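Local structure of 8-amino-8-demethylriboflavin N,N-dimethyltransferase (Streptomyces davawensis, 4D7K) at residues Asp119-Glu122 / Ser123-Gly127; Arg136-Leu139 / Tyr140-Leu143; Asp285-Ile288 / Gly289-Gly292; Leu300-Leu303 / Val304-Gly308. The protein catalyses the two S-adenosyl-methionine-dependent methylations that turn 8-amino-8-demethyl-D-riboflavin into the antibiotic roseoflavin, and works as a homodimer. All coordinates share one frame; numbering follows the deposited sequence.

Overall arrangement
The four contacts follow one another along the chain, and all belong to the O-methyltransferase domain. Contact 1 is the short helix 120-126. Contact 2 is the loop into and first turn of helix 139-144. Contact 3 is the loop between strand 280-285 and helix 293-305. Contact 4 is the last turns of that helix and the residues after it. Contacts 1 and 4 have centres 11 Å apart and pack directly through Leu120, and both touch the second subunit. Contact 2, with its centre 13 Å from that of contact 4, touches it where Tyr140 OH packs on Val306 CG1. Contact 3 stands apart, about 6 Å from contact 4 between nearest atoms. Helix 293-305 thus links the central sheet to the dimer interface.

Contact 1: residues Asp119-Glu122 / Ser123-Gly127; sequences DLVE and SVRTG
Arg125 and Val121 lie one helical turn apart, side by side and pointing the same way. Backbone bonds of the i to i+4 kind run through this short helix: Arg125 N donates to Val121 O, and Val124 N to Leu120 O. Ser123 N closes the first turn on Asp119 O. At the last turn Glu122 O is gripped twice by Thr126. Thr126 N reaches it at 2.7 Å and Thr126 OG1 at 2.8 Å, from opposite faces of the carbonyl plane. The hydroxyl can do this because it sits beside its own backbone N (chi1 -55°).

Among charged groups, Glu122 OE2 comes near the edge of the Arg125 guanidinium, 4.1 Å from Arg125 NH1. This is too far for a salt bridge, and the two planes are 70° apart. The carboxylate is nearer the aliphatic part, with Glu122 OE2 3.5 Å from Arg125 CD. The guanidinium also meets a methyl, Val121 CG1, which lies 3.6 Å from Arg125 NH1. Asp119 is engaged elsewhere, in a salt bridge with Arg134.

Apolar contact is light: Leu120 CD1 is 4.5 Å from Val124 CG2. Gly127 ends the helix with a positive phi (109°). Leu120 and Ser123 face helix 293-305. Leu120 packs on Leu66 and Val121 on Ala32, both of the second subunit, which places this helix in the dimer interface.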
loop_
_atom_site.group_PDB
_atom_site.type_symbol
_atom_site.label_atom_id
_atom_site.label_comp_id
_atom_site.label_asym_id
_atom_site.label_seq_id
_atom_site.Cartn_x
_atom_site.Cartn_y
_atom_site.Cartn_z
ATOM N N ASP A 119 6.096 -4.246 -12.229
ATOM C CA ASP A 119 6.114 -4.807 -13.581
ATOM C C ASP A 119 4.911 -5.706 -13.862
ATOM O O ASP A 119 4.952 -6.554 -14.755
ATOM C CB ASP A 119 7.402 -5.596 -13.808
ATOM C CG ASP A 119 8.335 -4.919 -14.788
ATOM O OD1 ASP A 119 7.852 -4.111 -15.612
ATOM O OD2 ASP A 119 9.551 -5.200 -14.738
ATOM N N LEU A 120 3.843 -5.506 -13.098
ATOM C CA LEU A 120 2.634 -6.311 -13.220
ATOM C C LEU A 120 1.999 -6.168 -14.601
ATOM O O LEU A 120 1.391 -7.108 -15.118
ATOM C CB LEU A 120 1.640 -5.916 -12.129
ATOM C CG LEU A 120 0.291 -6.627 -12.100
ATOM C CD1 LEU A 120 0.487 -8.108 -11.859
ATOM C CD2 LEU A 120 -0.593 -6.015 -11.028
ATOM N N VAL A 121 2.156 -4.993 -15.201
ATOM C CA VAL A 121 1.600 -4.723 -16.525
ATOM C C VAL A 121 2.311 -5.525 -17.610
ATOM O O VAL A 121 1.666 -6.148 -18.457
ATOM C CB VAL A 121 1.682 -3.223 -16.872
ATOM C CG1 VAL A 121 1.278 -2.990 -18.316
ATOM C CG2 VAL A 121 0.800 -2.409 -15.940
ATOM N N GLU A 122 3.640 -5.509 -17.592
ATOM C CA GLU A 122 4.406 -6.242 -18.594
ATOM C C GLU A 122 4.205 -7.746 -18.430
ATOM O O GLU A 122 4.173 -8.483 -19.415
ATOM C CB GLU A 122 5.893 -5.885 -18.515
ATOM C CG GLU A 122 6.275 -4.638 -19.301
ATOM C CD GLU A 122 5.972 -4.768 -20.789
ATOM O OE1 GLU A 122 6.850 -5.247 -21.540
ATOM O OE2 GLU A 122 4.856 -4.392 -21.209
ATOM N N SER A 123 4.056 -8.194 -17.188
ATOM C CA SER A 123 3.777 -9.601 -16.907
ATOM C C SER A 123 2.446 -10.050 -17.521
ATOM O O SER A 123 2.365 -11.109 -18.145
ATOM C CB SER A 123 3.771 -9.851 -15.397
ATOM O OG SER A 123 3.413 -11.191 -15.102
ATOM N N VAL A 124 1.404 -9.244 -17.336
ATOM C CA VAL A 124 0.103 -9.533 -17.933
ATOM C C VAL A 124 0.209 -9.502 -19.457
ATOM O O VAL A 124 -0.387 -10.329 -20.151
ATOM C CB VAL A 124 -0.979 -8.535 -17.456
ATOM C CG1 VAL A 124 -2.262 -8.718 -18.237
ATOM C CG2 VAL A 124 -1.238 -8.710 -15.965
ATOM N N ARG A 125 0.998 -8.563 -19.971
ATOM C CA ARG A 125 1.188 -8.431 -21.413
ATOM C C ARG A 125 2.041 -9.550 -22.007
ATOM O O ARG A 125 1.811 -9.973 -23.136
ATOM C CB ARG A 125 1.813 -7.074 -21.740
ATOM C CG ARG A 125 0.802 -5.944 -21.810
ATOM C CD ARG A 125 1.462 -4.582 -21.944
ATOM N NE ARG A 125 0.502 -3.573 -22.383
ATOM C CZ ARG A 125 0.672 -2.263 -22.241
ATOM N NH1 ARG A 125 1.768 -1.796 -21.657
ATOM N NH2 ARG A 125 -0.258 -1.421 -22.674
ATOM N N THR A 126 3.017 -10.033 -21.246
ATOM C CA THR A 126 3.968 -11.014 -21.766
ATOM C C THR A 126 3.559 -12.455 -21.475
ATOM O O THR A 126 3.622 -13.314 -22.351
ATOM C CB THR A 126 5.376 -10.785 -21.191
ATOM O OG1 THR A 126 5.779 -9.432 -21.440
ATOM C CG2 THR A 126 6.372 -11.730 -21.828
ATOM N N GLY A 127 3.147 -12.718 -20.240
ATOM C CA GLY A 127 2.808 -14.071 -19.839
ATOM C C GLY A 127 3.850 -14.626 -18.890
ATOM O O GLY A 127 3.683 -15.704 -18.324
#

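Contact 2: residues Arg136-Leu139 / Tyr140-Leu143; sequences REPL and YDFL
The flat Asp141 carboxylate meets the puckered ring of Pro138, three residues back, with Asp141 CG 3.9 Å from Pro138 CG. The two side chains cross at a slant. Asp141 CG stands beside its own backbone N (chi1 -72°), which brings the carboxylate beside Pro138 CG and CD. The Phe142 ring points away from 136-139 and is held by other rings: His148 stacks on it, and His135 and Phe131 meet it edge-to-face. Leu139 C lies neither over the face nor at the edge of the Tyr140 ring, and the approach is through the inner end, Tyr140 CG 4.1 Å from Leu139 C.

Pro138 is the N-cap residue of helix 139-144, and this is the first turn of that helix. Phe142 N donates to Pro138 O at 3.0 Å, nearly in line with the C=O bond. Leu143 N donates to Leu139 O one residue later.

Glu137 reaches toward the turn with its chain extended beyond CG: its CB is 3.9 Å from Asp141 CB, and Glu137 OE1 comes to 3.6 Å from Phe142 CA. Its other oxygen, OE2, forms a salt bridge with Arg145. On the buried side Leu139 CD1 and Leu143 CD1 touch at 3.8 Å, the two leucines one turn apart. Leu139 also packs on Phe131 of helix 131-134, while Leu143 leans on Val151 and Phe155 of helix 149-165.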
loop_
_atom_site.group_PDB
_atom_site.type_symbol
_atom_site.label_atom_id
_atom_site.label_comp_id
_atom_site.label_asym_id
_atom_site.label_seq_id
_atom_site.Cartn_x
_atom_site.Cartn_y
_atom_site.Cartn_z
ATOM N N ARG A 136 16.975 -12.429 -13.674
ATOM C CA ARG A 136 17.316 -13.486 -14.618
ATOM C C ARG A 136 16.923 -14.873 -14.105
ATOM O O ARG A 136 16.909 -15.842 -14.862
ATOM C CB ARG A 136 18.811 -13.440 -14.919
ATOM C CG ARG A 136 19.318 -12.040 -15.225
ATOM C CD ARG A 136 20.826 -11.938 -15.055
ATOM N NE ARG A 136 21.549 -12.849 -15.938
ATOM C CZ ARG A 136 22.873 -12.898 -16.032
ATOM N NH1 ARG A 136 23.620 -12.084 -15.298
ATOM N NH2 ARG A 136 23.452 -13.757 -16.861
ATOM N N GLU A 137 16.608 -14.959 -12.816
ATOM C CA GLU A 137 16.264 -16.227 -12.179
ATOM C C GLU A 137 14.859 -16.194 -11.584
ATOM O O GLU A 137 14.350 -15.125 -11.259
ATOM C CB GLU A 137 17.272 -16.556 -11.077
ATOM C CG GLU A 137 18.711 -16.644 -11.540
ATOM C CD GLU A 137 19.681 -16.625 -10.380
ATOM O OE1 GLU A 137 19.348 -16.007 -9.345
ATOM O OE2 GLU A 137 20.769 -17.228 -10.500
ATOM N N PRO A 138 14.230 -17.371 -11.432
ATOM C CA PRO A 138 12.982 -17.455 -10.668
ATOM C C PRO A 138 13.220 -17.155 -9.188
ATOM O O PRO A 138 14.371 -17.140 -8.747
ATOM C CB PRO A 138 12.529 -18.904 -10.879
ATOM C CG PRO A 138 13.763 -19.642 -11.262
ATOM C CD PRO A 138 14.605 -18.666 -12.025
ATOM N N LEU A 139 12.140 -16.931 -8.443
ATOM C CA LEU A 139 12.210 -16.438 -7.067
ATOM C C LEU A 139 13.095 -17.274 -6.146
ATOM O O LEU A 139 13.934 -16.731 -5.428
ATOM C CB LEU A 139 10.802 -16.356 -6.472
ATOM C CG LEU A 139 10.715 -15.950 -4.998
ATOM C CD1 LEU A 139 11.209 -14.523 -4.772
ATOM C CD2 LEU A 139 9.299 -16.119 -4.481
ATOM N N TYR A 140 12.907 -18.588 -6.164
ATOM C CA TYR A 140 13.616 -19.464 -5.238
ATOM C C TYR A 140 15.114 -19.535 -5.539
ATOM O O TYR A 140 15.933 -19.536 -4.620
ATOM C CB TYR A 140 12.996 -20.860 -5.259
ATOM C CG TYR A 140 11.497 -20.841 -5.062
ATOM C CD1 TYR A 140 10.945 -20.691 -3.795
ATOM C CD2 TYR A 140 10.631 -20.959 -6.143
ATOM C CE1 TYR A 140 9.574 -20.666 -3.609
ATOM C CE2 TYR A 140 9.255 -20.937 -5.967
ATOM C CZ TYR A 140 8.734 -20.790 -4.699
ATOM O OH TYR A 140 7.370 -20.768 -4.520
ATOM N N ASP A 141 15.468 -19.589 -6.820
ATOM C CA ASP A 141 16.871 -19.551 -7.225
ATOM C C ASP A 141 17.510 -18.244 -6.772
ATOM O O ASP A 141 18.662 -18.216 -6.337
ATOM C CB ASP A 141 17.012 -19.696 -8.744
ATOM C CG ASP A 141 16.708 -21.097 -9.234
ATOM O OD1 ASP A 141 16.011 -21.849 -8.522
ATOM O OD2 ASP A 141 17.166 -21.445 -10.343
ATOM N N PHE A 142 16.747 -17.163 -6.886
ATOM C CA PHE A 142 17.191 -15.837 -6.472
ATOM C C PHE A 142 17.467 -15.793 -4.974
ATOM O O PHE A 142 18.513 -15.318 -4.537
ATOM C CB PHE A 142 16.134 -14.795 -6.850
ATOM C CG PHE A 142 16.466 -13.396 -6.414
ATOM C CD1 PHE A 142 17.184 -12.552 -7.246
ATOM C CD2 PHE A 142 16.044 -12.917 -5.185
ATOM C CE1 PHE A 142 17.480 -11.263 -6.856
ATOM C CE2 PHE A 142 16.341 -11.631 -4.786
ATOM C CZ PHE A 142 17.058 -10.802 -5.622
ATOM N N LEU A 143 16.513 -16.288 -4.194
ATOM C CA LEU A 143 16.608 -16.257 -2.743
ATOM C C LEU A 143 17.710 -17.175 -2.223
ATOM O O LEU A 143 18.265 -16.940 -1.152
ATOM C CB LEU A 143 15.265 -16.643 -2.120
ATOM C CG LEU A 143 14.125 -15.653 -2.353
ATOM C CD1 LEU A 143 12.816 -16.213 -1.834
ATOM C CD2 LEU A 143 14.441 -14.316 -1.697
#

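Contact 3: residues Asp285-Ile288 / Gly289-Gly292; sequences DSVI and GETG
Thr291 turns back toward Ser286 and Val287 across the bend of the loop. Its CB lies 3.7 Å from both Ser286 OG and Val287 O. From there the two branches part. Thr291 OG1 is directed anti to the backbone N (chi1 -175°) and comes to 3.5 Å from Ser286 OG. It is hydrogen-bonded to Val336 O, and Ser286 OG makes a weak hydrogen bond to that same carbonyl. The methyl, Thr291 CG2, sits between the backbone N and the carbonyl carbon, 3.9 Å from Val287 O.

Val287 and Glu290 lie side by side and point the same way, with Val287 CG1 4.1 Å from Glu290 CB. The rest of Glu290 runs out extended, and its OE1 forms a salt bridge with Arg313. One water donates to both Glu290 OE2 and Ile288 O. A second water accepts from Val287 N and donates to Glu290 O, so it bridges the two arms of the loop. Nearer the strand, Ser286 N donates to Asp285 OD1 at 2.6 Å, from above the carboxylate plane.

Glu290 N closes the bend on Val287 O at 2.8 Å. Gly289 has a positive phi (93°), as suits the third position. This is a type II beta turn, in the connection that leads from strand 280-285 of the Rossmann-like methyltransferase sheet to helix 293-305.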
loop_
_atom_site.group_PDB
_atom_site.type_symbol
_atom_site.label_atom_id
_atom_site.label_comp_id
_atom_site.label_asym_id
_atom_site.label_seq_id
_atom_site.Cartn_x
_atom_site.Cartn_y
_atom_site.Cartn_z
ATOM N N ASP A 285 -5.841 -25.449 -0.425
ATOM C CA ASP A 285 -5.464 -24.517 -1.478
ATOM C C ASP A 285 -6.531 -23.447 -1.663
ATOM O O ASP A 285 -7.600 -23.508 -1.054
ATOM C CB ASP A 285 -5.238 -25.268 -2.797
ATOM C CG ASP A 285 -4.317 -24.523 -3.754
ATOM O OD1 ASP A 285 -3.995 -23.344 -3.494
ATOM O OD2 ASP A 285 -3.920 -25.119 -4.777
ATOM N N SER A 286 -6.225 -22.459 -2.495
ATOM C CA SER A 286 -7.226 -21.511 -2.957
ATOM C C SER A 286 -7.793 -22.024 -4.276
ATOM O O SER A 286 -7.041 -22.367 -5.189
ATOM C CB SER A 286 -6.625 -20.116 -3.126
ATOM O OG SER A 286 -7.605 -19.188 -3.552
ATOM N N VAL A 287 -9.114 -22.091 -4.374
ATOM C CA VAL A 287 -9.749 -22.662 -5.555
ATOM C C VAL A 287 -10.412 -21.583 -6.402
ATOM O O VAL A 287 -11.341 -20.906 -5.954
ATOM C CB VAL A 287 -10.787 -23.731 -5.162
ATOM C CG1 VAL A 287 -11.483 -24.288 -6.394
ATOM C CG2 VAL A 287 -10.116 -24.844 -4.376
ATOM N N ILE A 288 -9.913 -21.423 -7.625
ATOM C CA ILE A 288 -10.445 -20.442 -8.565
ATOM C C ILE A 288 -11.932 -20.668 -8.794
ATOM O O ILE A 288 -12.352 -21.770 -9.147
ATOM C CB ILE A 288 -9.712 -20.495 -9.922
ATOM C CG1 ILE A 288 -8.209 -20.251 -9.740
ATOM C CG2 ILE A 288 -10.314 -19.485 -10.894
ATOM C CD1 ILE A 288 -7.875 -18.846 -9.299
ATOM N N GLY A 289 -12.721 -19.620 -8.584
ATOM C CA GLY A 289 -14.160 -19.700 -8.748
ATOM C C GLY A 289 -14.867 -20.028 -7.447
ATOM O O GLY A 289 -16.086 -19.902 -7.345
ATOM N N GLU A 290 -14.102 -20.456 -6.446
ATOM C CA GLU A 290 -14.672 -20.812 -5.150
ATOM C C GLU A 290 -13.798 -20.299 -4.013
ATOM O O GLU A 290 -13.544 -20.996 -3.031
ATOM C CB GLU A 290 -14.866 -22.326 -5.046
ATOM C CG GLU A 290 -15.878 -22.869 -6.047
ATOM C CD GLU A 290 -16.036 -24.367 -5.972
ATOM O OE1 GLU A 290 -16.355 -24.873 -4.876
ATOM O OE2 GLU A 290 -15.842 -25.037 -7.011
ATOM N N THR A 291 -13.329 -19.070 -4.172
ATOM C CA THR A 291 -12.608 -18.370 -3.126
ATOM C C THR A 291 -13.305 -17.034 -2.915
ATOM O O THR A 291 -14.121 -16.624 -3.742
ATOM C CB THR A 291 -11.127 -18.151 -3.490
ATOM O OG1 THR A 291 -10.441 -17.556 -2.385
ATOM C CG2 THR A 291 -11.006 -17.243 -4.709
ATOM N N GLY A 292 -12.996 -16.357 -1.815
ATOM C CA GLY A 292 -13.632 -15.083 -1.521
ATOM C C GLY A 292 -12.917 -13.953 -2.226
ATOM O O GLY A 292 -11.931 -14.184 -2.921
HETATM O O HOH W 1 -10.746 -21.394 -1.975
HETATM O O HOH W 2 -14.317 -23.838 -9.182
#

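Contact 4: residues Leu300-Leu303 / Val304-Gly308; sequences LDML and VLVEG
The backbone of 300-305 is the last part of helix 293-305, and the chain leaves it at Val306, which is extended. This helix follows strand 280-285 in the class I methyltransferase fold. Val304 N donates to Leu300 O at 2.8 Å, and Leu305 N donates to Asp301 O at 2.9 Å. The next bond, from Val306 N to Met302 O, is weak at 3.3 Å.

Val304 sits over the turn before it. Its CG2 is beside the backbone N and 3.3 Å from Leu300 O, while Leu300 CG approaches the same methyl at 4.3 Å. Leu305 covers another carbonyl, with its CB 3.3 Å from Asp301 O.

Asp301 turns away from the following turn. Its OD1 accepts from Tyr117 OH and also forms a salt bridge with Lys25 of the second subunit. The two partners would favour a charged carboxylate. Leu303 O takes a hydrogen bond from Arg62 of that subunit, and Leu300 packs on its Val29, so the helix end takes part in the dimer contact.

Met302 is bent at chi2 and chi3 (-87° and -69°), which folds its thioether alongside the exit of the helix. Its sulfur, Met302 SD, lies 4.2 Å from Val306 CG2. Beyond it, the terminal methyl Met302 CE rests 3.8 Å from Gly308 O.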
loop_
_atom_site.group_PDB
_atom_site.type_symbol
_atom_site.label_atom_id
_atom_site.label_comp_id
_atom_site.label_asym_id
_atom_site.label_seq_id
_atom_site.Cartn_x
_atom_site.Cartn_y
_atom_site.Cartn_z
ATOM N N LEU A 300 -2.683 -12.251 -6.937
ATOM C CA LEU A 300 -1.707 -11.288 -7.435
ATOM C C LEU A 300 -0.281 -11.732 -7.119
ATOM O O LEU A 300 0.606 -11.648 -7.971
ATOM C CB LEU A 300 -1.955 -9.912 -6.825
ATOM C CG LEU A 300 -1.152 -8.785 -7.461
ATOM C CD1 LEU A 300 -1.817 -8.383 -8.762
ATOM C CD2 LEU A 300 -1.005 -7.604 -6.517
ATOM N N ASP A 301 -0.077 -12.192 -5.887
ATOM C CA ASP A 301 1.218 -12.697 -5.434
ATOM C C ASP A 301 1.736 -13.809 -6.341
ATOM O O ASP A 301 2.903 -13.816 -6.725
ATOM C CB ASP A 301 1.118 -13.211 -3.995
ATOM C CG ASP A 301 0.914 -12.095 -2.985
ATOM O OD1 ASP A 301 1.318 -10.944 -3.260
ATOM O OD2 ASP A 301 0.352 -12.371 -1.905
ATOM N N MET A 302 0.856 -14.744 -6.676
ATOM C CA MET A 302 1.198 -15.844 -7.569
ATOM C C MET A 302 1.574 -15.317 -8.943
ATOM O O MET A 302 2.491 -15.822 -9.581
ATOM C CB MET A 302 0.027 -16.820 -7.683
ATOM C CG MET A 302 -0.485 -17.315 -6.347
ATOM S SD MET A 302 0.429 -18.754 -5.784
ATOM C CE MET A 302 -0.128 -19.955 -6.998
ATOM N N LEU A 303 0.860 -14.290 -9.386
ATOM C CA LEU A 303 1.072 -13.707 -10.705
ATOM C C LEU A 303 2.404 -12.966 -10.783
ATOM O O LEU A 303 3.078 -12.983 -11.809
ATOM C CB LEU A 303 -0.082 -12.760 -11.041
ATOM C CG LEU A 303 -0.438 -12.522 -12.505
ATOM C CD1 LEU A 303 -1.892 -12.115 -12.602
ATOM C CD2 LEU A 303 0.445 -11.446 -13.100
ATOM N N VAL A 304 2.771 -12.312 -9.687
ATOM C CA VAL A 304 3.975 -11.495 -9.648
ATOM C C VAL A 304 5.228 -12.333 -9.385
ATOM O O VAL A 304 6.255 -12.149 -10.038
ATOM C CB VAL A 304 3.859 -10.398 -8.565
ATOM C CG1 VAL A 304 5.194 -9.718 -8.339
ATOM C CG2 VAL A 304 2.789 -9.378 -8.948
ATOM N N LEU A 305 5.130 -13.267 -8.443
ATOM C CA LEU A 305 6.315 -13.936 -7.916
ATOM C C LEU A 305 6.655 -15.238 -8.623
ATOM O O LEU A 305 7.786 -15.429 -9.060
ATOM C CB LEU A 305 6.146 -14.209 -6.419
ATOM C CG LEU A 305 6.069 -12.982 -5.507
ATOM C CD1 LEU A 305 5.751 -13.399 -4.083
ATOM C CD2 LEU A 305 7.368 -12.190 -5.562
ATOM N N VAL A 306 5.682 -16.136 -8.731
ATOM C CA VAL A 306 5.959 -17.475 -9.237
ATOM C C VAL A 306 5.243 -17.797 -10.546
ATOM O O VAL A 306 4.422 -17.019 -11.033
ATOM C CB VAL A 306 5.584 -18.535 -8.198
ATOM C CG1 VAL A 306 6.411 -18.341 -6.940
ATOM C CG2 VAL A 306 4.107 -18.456 -7.886
ATOM N N GLU A 307 5.567 -18.955 -11.110
ATOM C CA GLU A 307 5.020 -19.367 -12.397
ATOM C C GLU A 307 3.796 -20.265 -12.214
ATOM O O GLU A 307 2.974 -20.407 -13.122
ATOM C CB GLU A 307 6.100 -20.078 -13.217
ATOM C CG GLU A 307 5.780 -20.228 -14.695
ATOM C CD GLU A 307 5.148 -21.565 -15.019
ATOM O OE1 GLU A 307 5.079 -22.424 -14.115
ATOM O OE2 GLU A 307 4.725 -21.759 -16.179
ATOM N N GLY A 308 3.676 -20.859 -11.032
ATOM C CA GLY A 308 2.567 -21.743 -10.726
ATOM C C GLY A 308 1.232 -21.026 -10.640
ATOM O O GLY A 308 1.176 -19.800 -10.515
#